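Local structure of afamin (Homo sapiens, 6FAK) at residues Y33-T38 with S110-L115; P116-L121 with Y143-R148; N21-T26 with L137-L142; E43-D48 with E75-M80. The protein carries hydrophobic molecules in body fluids, binds vitamin E and keeps lipidated Wnt proteins soluble and active. All blocks are in the same frame, centred on the assembly; numbering follows the deposited sequence.

Contact 1 of 4, residues Y33-T38 with S110-L115. With NA (sodium ion), chain F.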
loop_
_atom_site.group_PDB
_atom_site.type_symbol
_atom_site.label_atom_id
_atom_site.label_comp_id
_atom_site.label_asym_id
_atom_site.label_seq_id
_atom_site.Cartn_x
_atom_site.Cartn_y
_atom_site.Cartn_z
ATOM N N TYR A 33 -5.073 -4.998 -15.866
ATOM C CA TYR A 33 -6.042 -6.055 -15.981
ATOM C C TYR A 33 -5.488 -7.374 -16.532
ATOM O O TYR A 33 -5.904 -8.459 -16.110
ATOM C CB TYR A 33 -7.251 -5.577 -16.800
ATOM C CG TYR A 33 -8.238 -4.738 -15.973
ATOM C CD1 TYR A 33 -8.794 -5.231 -14.786
ATOM C CD2 TYR A 33 -8.654 -3.506 -16.404
ATOM C CE1 TYR A 33 -9.716 -4.489 -14.060
ATOM C CE2 TYR A 33 -9.570 -2.745 -15.675
ATOM C CZ TYR A 33 -10.088 -3.248 -14.523
ATOM O OH TYR A 33 -11.007 -2.499 -13.817
ATOM N N VAL A 34 -4.571 -7.280 -17.491
ATOM C CA VAL A 34 -4.069 -8.453 -18.238
ATOM C C VAL A 34 -2.553 -8.333 -18.214
ATOM O O VAL A 34 -1.899 -7.807 -19.147
ATOM C CB VAL A 34 -4.625 -8.534 -19.689
ATOM C CG1 VAL A 34 -4.262 -9.881 -20.300
ATOM C CG2 VAL A 34 -6.143 -8.369 -19.736
ATOM N N GLN A 35 -2.010 -8.731 -17.084
ATOM C CA GLN A 35 -0.618 -8.477 -16.781
ATOM C C GLN A 35 0.334 -9.337 -17.630
ATOM O O GLN A 35 1.517 -9.051 -17.672
ATOM C CB GLN A 35 -0.362 -8.737 -15.282
ATOM C CG GLN A 35 -1.032 -7.711 -14.376
ATOM C CD GLN A 35 -1.190 -8.248 -13.013
ATOM O OE1 GLN A 35 -2.170 -8.911 -12.756
ATOM N NE2 GLN A 35 -0.192 -8.030 -12.141
ATOM N N GLU A 36 -0.200 -10.388 -18.249
ATOM C CA GLU A 36 0.546 -11.252 -19.198
ATOM C C GLU A 36 0.574 -10.699 -20.612
ATOM O O GLU A 36 1.372 -11.183 -21.439
ATOM C CB GLU A 36 -0.052 -12.684 -19.266
ATOM C CG GLU A 36 -0.255 -13.352 -17.921
ATOM C CD GLU A 36 -1.575 -12.925 -17.167
ATOM O OE1 GLU A 36 -2.321 -12.002 -17.645
ATOM O OE2 GLU A 36 -1.857 -13.526 -16.076
ATOM N N ALA A 37 -0.277 -9.721 -20.932
ATOM C CA ALA A 37 -0.308 -9.160 -22.285
ATOM C C ALA A 37 1.024 -8.506 -22.688
ATOM O O ALA A 37 1.721 -7.882 -21.848
ATOM C CB ALA A 37 -1.453 -8.190 -22.468
ATOM N N THR A 38 1.381 -8.697 -23.970
ATOM C CA THR A 38 2.622 -8.228 -24.538
ATOM C C THR A 38 2.443 -6.775 -24.947
ATOM O O THR A 38 1.327 -6.271 -25.058
ATOM C CB THR A 38 3.029 -9.061 -25.805
ATOM O OG1 THR A 38 1.996 -8.946 -26.798
ATOM C CG2 THR A 38 3.195 -10.551 -25.470
ATOM N N SER A 110 -1.627 -9.869 -7.435
ATOM C CA SER A 110 -0.665 -9.186 -6.554
ATOM C C SER A 110 0.747 -9.721 -6.708
ATOM O O SER A 110 1.688 -8.944 -6.718
ATOM C CB SER A 110 -1.100 -9.328 -5.084
ATOM O OG SER A 110 -1.682 -10.609 -4.891
ATOM N N ASP A 111 0.884 -11.036 -6.886
ATOM C CA ASP A 111 2.217 -11.694 -6.942
ATOM C C ASP A 111 2.679 -11.594 -8.400
ATOM O O ASP A 111 2.181 -12.306 -9.250
ATOM C CB ASP A 111 2.130 -13.165 -6.446
ATOM C CG ASP A 111 3.370 -14.018 -6.836
ATOM O OD1 ASP A 111 4.423 -13.491 -7.205
ATOM O OD2 ASP A 111 3.292 -15.239 -6.751
ATOM N N VAL A 112 3.538 -10.631 -8.694
ATOM C CA VAL A 112 3.992 -10.405 -10.072
ATOM C C VAL A 112 5.320 -11.140 -10.363
ATOM O O VAL A 112 6.007 -10.786 -11.279
ATOM C CB VAL A 112 3.997 -8.907 -10.446
ATOM C CG1 VAL A 112 2.575 -8.382 -10.356
ATOM C CG2 VAL A 112 4.915 -8.045 -9.561
ATOM N N GLY A 113 5.604 -12.217 -9.625
ATOM C CA GLY A 113 6.848 -12.994 -9.762
ATOM C C GLY A 113 6.852 -13.818 -11.024
ATOM O O GLY A 113 7.917 -14.296 -11.425
ATOM N N PHE A 114 5.685 -14.009 -11.649
ATOM C CA PHE A 114 5.612 -14.586 -13.006
ATOM C C PHE A 114 6.215 -13.708 -14.142
ATOM O O PHE A 114 6.367 -14.200 -15.285
ATOM C CB PHE A 114 4.198 -15.032 -13.390
ATOM C CG PHE A 114 3.202 -13.911 -13.499
ATOM C CD1 PHE A 114 2.996 -13.247 -14.717
ATOM C CD2 PHE A 114 2.521 -13.468 -12.387
ATOM C CE1 PHE A 114 2.116 -12.189 -14.830
ATOM C CE2 PHE A 114 1.620 -12.392 -12.508
ATOM C CZ PHE A 114 1.419 -11.771 -13.723
ATOM N N LEU A 115 6.497 -12.433 -13.863
ATOM C CA LEU A 115 7.120 -11.530 -14.826
ATOM C C LEU A 115 8.638 -11.582 -14.728
ATOM O O LEU A 115 9.171 -11.794 -13.636
ATOM C CB LEU A 115 6.630 -10.094 -14.587
ATOM C CG LEU A 115 5.120 -9.933 -14.955
ATOM C CD1 LEU A 115 4.653 -8.517 -14.720
ATOM C CD2 LEU A 115 4.773 -10.354 -16.368
HETATM NA NA NA F . 10.200 -13.744 -12.397
HETATM O O HOH W 1 11.283 -12.001 -11.240
#
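Q35 and E36 form the two central positions of a type I beta turn, V34 to A37, facing a second type I turn in which V112, F114 and L115 lie. Each turn is closed by its own backbone bond, A37 N to V34 O and L115 N to V112 O, both 3.1 Å. The first turn joins helix 22-33 to helix 39-58; the second belongs to the loop before helix 123-132. Q35 does most of the touching. With CG beside its backbone N (chi1 -69°), its chain runs out extended and crosses V112 at about a right angle, bringing NE2 to 3.3 Å from V112 CG1. F114 turns its edge to Q35, F114 CZ lying 3.8 Å from Q35 CB, while E36 CG is 4.1 Å from F114 CE1. L115 CD2 lies 3.7 Å from Q35 O. D111, just before the second turn, accepts from G113 N through OD1 in an Asx turn, and the carbonyl oxygens of G113 and L115 each bind the sodium ion at 2.5 Å, which probably steadies the loop. Glycine suits its place, since a CB there would crowd D111 OD1. Q35 OE1 accepts from K109 N, E36 OE2 pairs with K109 NZ, and the backbone O of Q35 accepts from R147. With these polar groups satisfied by K109 and R147, and no hydrogen bond between them, the turns meet by van der Waals packing, partly hydrocarbon on hydrocarbon, partly methyls against polar atoms of Q35.

Contact 2 of 4, residues P116-L121 with Y143-R148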
loop_
_atom_site.group_PDB
_atom_site.type_symbol
_atom_site.label_atom_id
_atom_site.label_comp_id
_atom_site.label_asym_id
_atom_site.label_seq_id
_atom_site.Cartn_x
_atom_site.Cartn_y
_atom_site.Cartn_z
ATOM N N PRO A 116 9.353 -11.322 -15.843
ATOM C CA PRO A 116 10.806 -11.245 -15.775
ATOM C C PRO A 116 11.289 -10.087 -14.911
ATOM O O PRO A 116 10.502 -9.195 -14.555
ATOM C CB PRO A 116 11.218 -10.986 -17.232
ATOM C CG PRO A 116 10.069 -10.314 -17.834
ATOM C CD PRO A 116 8.842 -10.875 -17.151
ATOM N N PRO A 117 12.582 -10.089 -14.582
ATOM C CA PRO A 117 13.138 -8.919 -13.911
ATOM C C PRO A 117 12.878 -7.672 -14.785
ATOM O O PRO A 117 12.889 -7.755 -16.002
ATOM C CB PRO A 117 14.647 -9.221 -13.825
ATOM C CG PRO A 117 14.822 -10.652 -14.205
ATOM C CD PRO A 117 13.628 -11.050 -15.017
ATOM N N PHE A 118 12.576 -6.554 -14.162
ATOM C CA PHE A 118 12.284 -5.323 -14.914
ATOM C C PHE A 118 13.321 -5.067 -16.018
ATOM O O PHE A 118 14.513 -5.015 -15.713
ATOM C CB PHE A 118 12.275 -4.144 -13.942
ATOM C CG PHE A 118 11.582 -2.953 -14.477
ATOM C CD1 PHE A 118 12.183 -2.152 -15.468
ATOM C CD2 PHE A 118 10.308 -2.634 -14.034
ATOM C CE1 PHE A 118 11.521 -1.047 -15.980
ATOM C CE2 PHE A 118 9.649 -1.517 -14.540
ATOM C CZ PHE A 118 10.255 -0.723 -15.510
ATOM N N PRO A 119 12.890 -4.884 -17.293
ATOM C CA PRO A 119 13.932 -4.732 -18.339
ATOM C C PRO A 119 14.663 -3.373 -18.283
ATOM O O PRO A 119 14.127 -2.358 -18.736
ATOM C CB PRO A 119 13.158 -4.886 -19.661
ATOM C CG PRO A 119 11.769 -4.474 -19.325
ATOM C CD PRO A 119 11.530 -4.746 -17.851
ATOM N N THR A 120 15.861 -3.364 -17.712
ATOM C CA THR A 120 16.680 -2.134 -17.658
ATOM C C THR A 120 17.416 -1.906 -18.988
ATOM O O THR A 120 18.092 -2.799 -19.468
ATOM C CB THR A 120 17.741 -2.180 -16.534
ATOM O OG1 THR A 120 17.169 -2.717 -15.336
ATOM C CG2 THR A 120 18.291 -0.768 -16.255
ATOM N N LEU A 121 17.279 -0.713 -19.563
ATOM C CA LEU A 121 18.025 -0.336 -20.753
ATOM C C LEU A 121 19.438 0.062 -20.383
ATOM O O LEU A 121 19.706 0.564 -19.286
ATOM C CB LEU A 121 17.373 0.848 -21.477
ATOM C CG LEU A 121 16.005 0.607 -22.113
ATOM C CD1 LEU A 121 15.258 1.922 -22.304
ATOM C CD2 LEU A 121 16.146 -0.149 -23.427
ATOM N N TYR A 143 3.800 0.636 -19.517
ATOM C CA TYR A 143 3.491 -0.793 -19.616
ATOM C C TYR A 143 4.183 -1.631 -18.543
ATOM O O TYR A 143 3.533 -2.441 -17.870
ATOM C CB TYR A 143 3.861 -1.298 -21.011
ATOM C CG TYR A 143 3.935 -2.767 -21.230
ATOM C CD1 TYR A 143 2.784 -3.530 -21.312
ATOM C CD2 TYR A 143 5.164 -3.405 -21.429
ATOM C CE1 TYR A 143 2.841 -4.902 -21.528
ATOM C CE2 TYR A 143 5.236 -4.776 -21.671
ATOM C CZ TYR A 143 4.067 -5.510 -21.745
ATOM O OH TYR A 143 4.126 -6.844 -21.999
ATOM N N GLU A 144 5.502 -1.474 -18.408
ATOM C CA GLU A 144 6.288 -2.342 -17.552
ATOM C C GLU A 144 5.989 -2.053 -16.084
ATOM O O GLU A 144 5.863 -3.004 -15.259
ATOM C CB GLU A 144 7.798 -2.249 -17.858
ATOM C CG GLU A 144 8.240 -2.721 -19.275
ATOM C CD GLU A 144 8.094 -4.211 -19.576
ATOM O OE1 GLU A 144 7.664 -4.982 -18.696
ATOM O OE2 GLU A 144 8.425 -4.622 -20.734
ATOM N N VAL A 145 5.770 -0.780 -15.762
ATOM C CA VAL A 145 5.401 -0.390 -14.399
ATOM C C VAL A 145 3.992 -0.857 -14.013
ATOM O O VAL A 145 3.791 -1.451 -12.950
ATOM C CB VAL A 145 5.622 1.122 -14.173
ATOM C CG1 VAL A 145 5.218 1.499 -12.761
ATOM C CG2 VAL A 145 7.117 1.444 -14.313
ATOM N N ALA A 146 3.012 -0.642 -14.890
ATOM C CA ALA A 146 1.620 -0.941 -14.571
ATOM C C ALA A 146 1.332 -2.439 -14.387
ATOM O O ALA A 146 0.648 -2.828 -13.461
ATOM C CB ALA A 146 0.710 -0.371 -15.626
ATOM N N ARG A 147 1.918 -3.285 -15.232
ATOM C CA ARG A 147 1.731 -4.736 -15.085
ATOM C C ARG A 147 2.339 -5.267 -13.807
ATOM O O ARG A 147 1.838 -6.258 -13.265
ATOM C CB ARG A 147 2.238 -5.515 -16.328
ATOM C CG ARG A 147 3.742 -5.415 -16.590
ATOM C CD ARG A 147 4.083 -5.638 -18.077
ATOM N NE ARG A 147 3.615 -6.955 -18.527
ATOM C CZ ARG A 147 4.372 -7.958 -18.941
ATOM N NH1 ARG A 147 5.696 -7.812 -19.029
ATOM N NH2 ARG A 147 3.810 -9.118 -19.261
ATOM N N ARG A 148 3.359 -4.572 -13.293
ATOM C CA ARG A 148 3.981 -4.950 -12.015
ATOM C C ARG A 148 3.344 -4.280 -10.798
ATOM O O ARG A 148 3.674 -4.647 -9.684
ATOM C CB ARG A 148 5.478 -4.658 -12.030
ATOM C CG ARG A 148 6.286 -5.642 -12.899
ATOM C CD ARG A 148 7.714 -5.131 -13.182
ATOM N NE ARG A 148 8.447 -6.099 -14.017
ATOM C CZ ARG A 148 8.352 -6.196 -15.327
ATOM N NH1 ARG A 148 7.629 -5.310 -16.023
ATOM N NH2 ARG A 148 8.971 -7.193 -15.967
HETATM O O HOH W 2 9.633 -7.899 -12.330
#
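R148 reaches P116 with a nearly straight bond, NH2 to P116 O at 2.9 Å and 177°. The oxygen lies in the guanidinium plane, whereas the nitrogen stands above the carbonyl plane. A water donates to the same oxygen and accepts from R148 NE, doubling the link. F118 CA and P119 CD cover one face of the guanidinium. With CG anti to the backbone N (chi1 -161°), the F118 side chain is directed at the helix; F118 CD2 lies 3.7 Å from R148 CD and F118 CZ 3.7 Å from E144 CB, and the ring meets V145 CG2 at its edge. P119 CG rests 3.6 Å from E144 OE2. Behind this layer E144 positions the arginine: R148 NH1 forms a salt bridge to E144 OE1 at 2.7 Å, met on the anti side, and also donates to E144 O. R147 NH1 adds a weak bond to OE1. An alanine in place of R148 would probably leave P116 O without its direct protein donor and E144 OE1 without its nearer positive mate. The proline-rich loop, with no backbone NH on its prolines to offer, is thus fastened to helix 134-148 through a carbonyl, and two arginines around E144 would favour its ionised form.

Contact 3 of 4, residues N21-T26 with L137-L142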
loop_
_atom_site.group_PDB
_atom_site.type_symbol
_atom_site.label_atom_id
_atom_site.label_comp_id
_atom_site.label_asym_id
_atom_site.label_seq_id
_atom_site.Cartn_x
_atom_site.Cartn_y
_atom_site.Cartn_z
ATOM N N ASN A 21 -4.330 12.162 -23.153
ATOM C CA ASN A 21 -3.486 11.071 -22.613
ATOM C C ASN A 21 -4.055 9.644 -22.830
ATOM O O ASN A 21 -3.649 8.708 -22.173
ATOM C CB ASN A 21 -3.206 11.338 -21.125
ATOM C CG ASN A 21 -2.379 12.599 -20.910
ATOM O OD1 ASN A 21 -1.163 12.608 -21.145
ATOM N ND2 ASN A 21 -3.034 13.676 -20.475
ATOM N N ILE A 22 -4.973 9.508 -23.781
ATOM C CA ILE A 22 -5.707 8.276 -24.043
ATOM C C ILE A 22 -4.819 7.046 -24.309
ATOM O O ILE A 22 -5.187 5.913 -23.939
ATOM C CB ILE A 22 -6.690 8.487 -25.213
ATOM C CG1 ILE A 22 -7.745 7.375 -25.283
ATOM C CG2 ILE A 22 -5.940 8.611 -26.536
ATOM C CD1 ILE A 22 -8.663 7.309 -24.084
ATOM N N GLU A 23 -3.670 7.272 -24.934
ATOM C CA GLU A 23 -2.709 6.226 -25.208
ATOM C C GLU A 23 -2.138 5.693 -23.881
ATOM O O GLU A 23 -2.195 4.492 -23.614
ATOM C CB GLU A 23 -1.603 6.728 -26.169
ATOM C CG GLU A 23 -0.429 5.766 -26.355
ATOM C CD GLU A 23 0.523 6.167 -27.496
ATOM O OE1 GLU A 23 1.367 7.078 -27.303
ATOM O OE2 GLU A 23 0.454 5.542 -28.577
ATOM N N TYR A 24 -1.659 6.600 -23.043
ATOM C CA TYR A 24 -1.094 6.256 -21.746
ATOM C C TYR A 24 -2.100 5.565 -20.793
ATOM O O TYR A 24 -1.782 4.594 -20.112
ATOM C CB TYR A 24 -0.500 7.506 -21.078
ATOM C CG TYR A 24 0.509 8.236 -21.948
ATOM C CD1 TYR A 24 1.712 7.629 -22.323
ATOM C CD2 TYR A 24 0.248 9.533 -22.428
ATOM C CE1 TYR A 24 2.627 8.294 -23.145
ATOM C CE2 TYR A 24 1.164 10.207 -23.228
ATOM C CZ TYR A 24 2.355 9.587 -23.578
ATOM O OH TYR A 24 3.262 10.252 -24.380
ATOM N N ILE A 25 -3.288 6.131 -20.741
ATOM C CA ILE A 25 -4.426 5.626 -19.977
ATOM C C ILE A 25 -4.795 4.200 -20.381
ATOM O O ILE A 25 -5.052 3.338 -19.510
ATOM C CB ILE A 25 -5.624 6.588 -20.161
ATOM C CG1 ILE A 25 -5.348 7.904 -19.411
ATOM C CG2 ILE A 25 -6.934 5.986 -19.724
ATOM C CD1 ILE A 25 -6.368 8.973 -19.758
ATOM N N THR A 26 -4.853 3.954 -21.679
ATOM C CA THR A 26 -5.233 2.650 -22.178
ATOM C C THR A 26 -4.204 1.542 -21.806
ATOM O O THR A 26 -4.577 0.413 -21.453
ATOM C CB THR A 26 -5.422 2.702 -23.719
ATOM O OG1 THR A 26 -6.485 3.615 -24.027
ATOM C CG2 THR A 26 -5.817 1.354 -24.247
ATOM N N LEU A 137 9.380 5.263 -25.512
ATOM C CA LEU A 137 10.083 4.956 -24.275
ATOM C C LEU A 137 9.135 5.050 -23.111
ATOM O O LEU A 137 9.129 4.189 -22.255
ATOM C CB LEU A 137 11.249 5.913 -24.046
ATOM C CG LEU A 137 12.127 5.574 -22.830
ATOM C CD1 LEU A 137 13.222 4.600 -23.234
ATOM C CD2 LEU A 137 12.710 6.826 -22.191
ATOM N N LEU A 138 8.377 6.125 -23.055
ATOM C CA LEU A 138 7.428 6.327 -21.992
ATOM C C LEU A 138 6.297 5.290 -22.079
ATOM O O LEU A 138 5.834 4.827 -21.047
ATOM C CB LEU A 138 6.877 7.760 -22.015
ATOM C CG LEU A 138 6.299 8.327 -20.703
ATOM C CD1 LEU A 138 6.919 9.672 -20.344
ATOM C CD2 LEU A 138 4.781 8.443 -20.742
ATOM N N ASN A 139 5.849 4.947 -23.292
ATOM C CA ASN A 139 4.845 3.903 -23.476
ATOM C C ASN A 139 5.318 2.570 -22.895
ATOM O O ASN A 139 4.587 1.954 -22.144
ATOM C CB ASN A 139 4.445 3.703 -24.931
ATOM C CG ASN A 139 3.482 4.773 -25.443
ATOM O OD1 ASN A 139 2.898 5.530 -24.671
ATOM N ND2 ASN A 139 3.313 4.829 -26.766
ATOM N N HIS A 140 6.545 2.159 -23.215
ATOM C CA HIS A 140 7.088 0.889 -22.711
ATOM C C HIS A 140 7.346 0.927 -21.195
ATOM O O HIS A 140 7.030 -0.039 -20.478
ATOM C CB HIS A 140 8.346 0.468 -23.489
ATOM C CG HIS A 140 8.755 -0.955 -23.247
ATOM N ND1 HIS A 140 8.494 -1.973 -24.135
ATOM C CD2 HIS A 140 9.399 -1.529 -22.203
ATOM C CE1 HIS A 140 8.953 -3.111 -23.647
ATOM N NE2 HIS A 140 9.511 -2.867 -22.478
ATOM N N PHE A 141 7.874 2.043 -20.691
ATOM C CA PHE A 141 8.021 2.251 -19.217
ATOM C C PHE A 141 6.700 2.054 -18.431
ATOM O O PHE A 141 6.654 1.315 -17.451
ATOM C CB PHE A 141 8.544 3.679 -18.939
ATOM C CG PHE A 141 8.476 4.092 -17.485
ATOM C CD1 PHE A 141 9.476 3.717 -16.592
ATOM C CD2 PHE A 141 7.409 4.840 -17.016
ATOM C CE1 PHE A 141 9.408 4.069 -15.262
ATOM C CE2 PHE A 141 7.334 5.210 -15.694
ATOM C CZ PHE A 141 8.338 4.814 -14.822
ATOM N N LEU A 142 5.654 2.732 -18.897
ATOM C CA LEU A 142 4.364 2.709 -18.319
ATOM C C LEU A 142 3.714 1.305 -18.365
ATOM O O LEU A 142 3.132 0.868 -17.379
ATOM C CB LEU A 142 3.491 3.738 -19.012
ATOM C CG LEU A 142 2.413 4.513 -18.303
ATOM C CD1 LEU A 142 2.787 4.892 -16.882
ATOM C CD2 LEU A 142 2.080 5.770 -19.124
#
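Y24 and E23 on helix 22-33 meet L138, N139 and L142 on helix 134-148, a packing of two nearly parallel helices in the all-helical first albumin domain. The short segments have axes 10.1 Å apart at 23°, with Y24 and N139 nearest in backbone. Y24 has the largest share of the contact, and its side chain crosses all three partners at about a right angle. Y24 CE1 lies 3.2 Å from L138 CD2, unusually short for two carbons, so the exact pose of that methyl is doubtful. L142 comes in nearer the root of the side chain, CD2 standing 3.7 Å from Y24 CB. The N139 amide is tilted well away from the ring plane, and N139 OD1 approaches Y24 CE1 at 3.2 Å. An aromatic with a long reach suits this spot because it spans from one helix to the other, and L158 of helix 154-171 also packs on it. E23 supplies the polar half. Its CG is anti to the backbone N (chi1 171°) and the chain stays extended beyond CG, crossing the asparagine with carboxylate and amide almost perpendicular. Beside it, V46 of helix 39-58 packs on the glutamate. N139 is buried, and its amide gains a charged acceptor here: N139 ND2 donates to E23 OE1 at 3.0 Å, with OE1 in the amide plane but ND2 79° out of the carboxylate plane.

Contact 4 of 4, residues E43-D48 with E75-M80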
loop_
_atom_site.group_PDB
_atom_site.type_symbol
_atom_site.label_atom_id
_atom_site.label_comp_id
_atom_site.label_asym_id
_atom_site.label_seq_id
_atom_site.Cartn_x
_atom_site.Cartn_y
_atom_site.Cartn_z
ATOM N N GLU A 43 -0.602 -1.952 -28.151
ATOM C CA GLU A 43 -0.713 -1.087 -29.326
ATOM C C GLU A 43 -2.033 -1.266 -30.077
ATOM O O GLU A 43 -2.664 -0.282 -30.477
ATOM C CB GLU A 43 0.483 -1.333 -30.274
ATOM C CG GLU A 43 1.865 -0.914 -29.728
ATOM C CD GLU A 43 3.035 -1.327 -30.634
ATOM O OE1 GLU A 43 3.056 -2.476 -31.159
ATOM O OE2 GLU A 43 3.961 -0.507 -30.814
ATOM N N LYS A 44 -2.485 -2.512 -30.210
ATOM C CA LYS A 44 -3.750 -2.788 -30.854
ATOM C C LYS A 44 -4.941 -2.239 -30.075
ATOM O O LYS A 44 -5.866 -1.690 -30.683
ATOM C CB LYS A 44 -3.913 -4.284 -31.069
ATOM C CG LYS A 44 -2.869 -4.888 -32.006
ATOM C CD LYS A 44 -3.294 -6.256 -32.544
ATOM C CE LYS A 44 -3.110 -7.359 -31.517
ATOM N NZ LYS A 44 -1.688 -7.803 -31.417
ATOM N N LEU A 45 -4.939 -2.365 -28.735
ATOM C CA LEU A 45 -5.995 -1.709 -27.930
ATOM C C LEU A 45 -5.927 -0.171 -28.039
ATOM O O LEU A 45 -6.973 0.500 -28.115
ATOM C CB LEU A 45 -5.985 -2.140 -26.472
ATOM C CG LEU A 45 -7.137 -1.619 -25.565
ATOM C CD1 LEU A 45 -8.520 -2.058 -26.022
ATOM C CD2 LEU A 45 -6.935 -2.080 -24.132
ATOM N N VAL A 46 -4.718 0.386 -28.011
ATOM C CA VAL A 46 -4.561 1.848 -28.161
ATOM C C VAL A 46 -5.346 2.335 -29.396
ATOM O O VAL A 46 -6.178 3.248 -29.281
ATOM C CB VAL A 46 -3.079 2.277 -28.171
ATOM C CG1 VAL A 46 -2.921 3.742 -28.558
ATOM C CG2 VAL A 46 -2.480 2.085 -26.774
ATOM N N LYS A 47 -5.146 1.670 -30.537
ATOM C CA LYS A 47 -5.816 2.065 -31.800
ATOM C C LYS A 47 -7.341 2.010 -31.642
ATOM O O LYS A 47 -8.030 2.957 -32.014
ATOM C CB LYS A 47 -5.382 1.199 -32.989
ATOM C CG LYS A 47 -3.890 1.145 -33.312
ATOM C CD LYS A 47 -3.276 2.495 -33.669
ATOM C CE LYS A 47 -2.607 3.204 -32.485
ATOM N NZ LYS A 47 -1.556 2.394 -31.797
ATOM N N ASP A 48 -7.854 0.940 -31.026
ATOM C CA ASP A 48 -9.298 0.832 -30.737
ATOM C C ASP A 48 -9.881 1.944 -29.874
ATOM O O ASP A 48 -10.990 2.406 -30.144
ATOM C CB ASP A 48 -9.640 -0.502 -30.076
ATOM C CG ASP A 48 -9.448 -1.685 -30.999
ATOM O OD1 ASP A 48 -9.185 -1.477 -32.200
ATOM O OD2 ASP A 48 -9.594 -2.833 -30.513
ATOM N N GLU A 75 -14.953 -4.401 -23.202
ATOM C CA GLU A 75 -15.514 -4.882 -24.465
ATOM C C GLU A 75 -14.440 -4.989 -25.542
ATOM O O GLU A 75 -14.337 -6.021 -26.222
ATOM C CB GLU A 75 -16.648 -3.959 -24.925
ATOM C CG GLU A 75 -17.223 -4.338 -26.268
ATOM C CD GLU A 75 -18.108 -5.584 -26.221
ATOM O OE1 GLU A 75 -18.441 -6.080 -25.096
ATOM O OE2 GLU A 75 -18.502 -6.043 -27.332
ATOM N N LYS A 76 -13.610 -3.939 -25.682
ATOM C CA LYS A 76 -12.562 -3.945 -26.706
ATOM C C LYS A 76 -11.478 -4.980 -26.461
ATOM O O LYS A 76 -10.936 -5.543 -27.395
ATOM C CB LYS A 76 -11.893 -2.577 -26.819
ATOM C CG LYS A 76 -12.805 -1.422 -27.243
ATOM C CD LYS A 76 -13.631 -1.751 -28.480
ATOM C CE LYS A 76 -14.432 -0.554 -29.009
ATOM N NZ LYS A 76 -15.113 -0.936 -30.287
ATOM N N ILE A 77 -11.094 -5.176 -25.213
ATOM C CA ILE A 77 -10.137 -6.234 -24.868
ATOM C C ILE A 77 -10.716 -7.621 -25.207
ATOM O O ILE A 77 -10.036 -8.450 -25.815
ATOM C CB ILE A 77 -9.777 -6.170 -23.360
ATOM C CG1 ILE A 77 -8.877 -4.968 -23.095
ATOM C CG2 ILE A 77 -9.102 -7.447 -22.870
ATOM C CD1 ILE A 77 -8.721 -4.664 -21.622
ATOM N N CYS A 78 -11.959 -7.851 -24.822
ATOM C CA CYS A 78 -12.641 -9.147 -25.033
ATOM C C CYS A 78 -12.887 -9.449 -26.541
ATOM O O CYS A 78 -12.976 -10.601 -26.929
ATOM C CB CYS A 78 -13.970 -9.169 -24.297
ATOM S SG CYS A 78 -13.794 -9.455 -22.512
ATOM N N ALA A 79 -12.951 -8.386 -27.357
ATOM C CA ALA A 79 -13.116 -8.489 -28.809
ATOM C C ALA A 79 -11.854 -8.835 -29.620
ATOM O O ALA A 79 -11.940 -9.042 -30.827
ATOM C CB ALA A 79 -13.749 -7.203 -29.358
ATOM N N MET A 80 -10.708 -8.921 -28.974
ATOM C CA MET A 80 -9.438 -9.205 -29.648
ATOM C C MET A 80 -9.235 -10.695 -29.832
ATOM O O MET A 80 -9.209 -11.452 -28.862
ATOM C CB MET A 80 -8.302 -8.622 -28.849
ATOM C CG MET A 80 -8.446 -7.111 -28.689
ATOM S SD MET A 80 -7.282 -6.189 -29.685
ATOM C CE MET A 80 -5.799 -6.401 -28.691
HETATM O O HOH W 3 -11.022 -4.866 -29.897
#
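Two helices of the first albumin domain, 39-58 and 69-78, pack here through L45 against K76 and I77, with M80 following just after the second helix, close to where C78 is tied to C93 by a disulfide. L45 points CG anti to its backbone N (chi1 -174°), and its two methyls divide the work: CD1 lies 3.5 Å from K76 CB, CD2 3.6 Å from I77 CG1. F30 of helix 22-33 touches both L45 and I77, making this a three-helix meeting. An alanine at L45 would probably open a gap beside I77 CG1 and K76 CB where the two methyls had packed. Farther out, M80 bends at chi2 and chi3, as its unbranched, flexible chain allows, to lay CE 3.7 Å from K44 CB. Its SD passes more loosely by D48, 4.2 Å from OD2. A water donates to both D48 OD2 and K76 O, 2.6 Å each, bridging the helices, whereas the K76 ammonium bonds to a bound hexaethylene glycol, probably from crystallisation. With no direct hydrogen bond between the segments, hydrocarbon packing of L45 on I77 and K76 CB, and one shared water toward the carboxylate, hold them together.

How the contacts relate
All four contacts lie within the first albumin domain, on one side of the chain's centre. Contacts 1 and 2 are closest, about 10 Å between centres, and touch where Y143 OH meets A37 O. Contacts 2 and 3 share helix 134-148, about 13 Å apart; contacts 3 and 4, about 15 Å apart, meet where T26 packs on L45, joining the consecutive helices 22-33 and 39-58. The farthest pair, 2 and 4, stands about 21 Å apart. Along the chain, contact 3 opens first and spans contacts 1 and 4, contact 4 closing within contact 1; contact 2 follows contact 1 but crosses contact 3. Helix 134-148 thus packs back on helix 22-33, drawing distant stretches into one helical bundle.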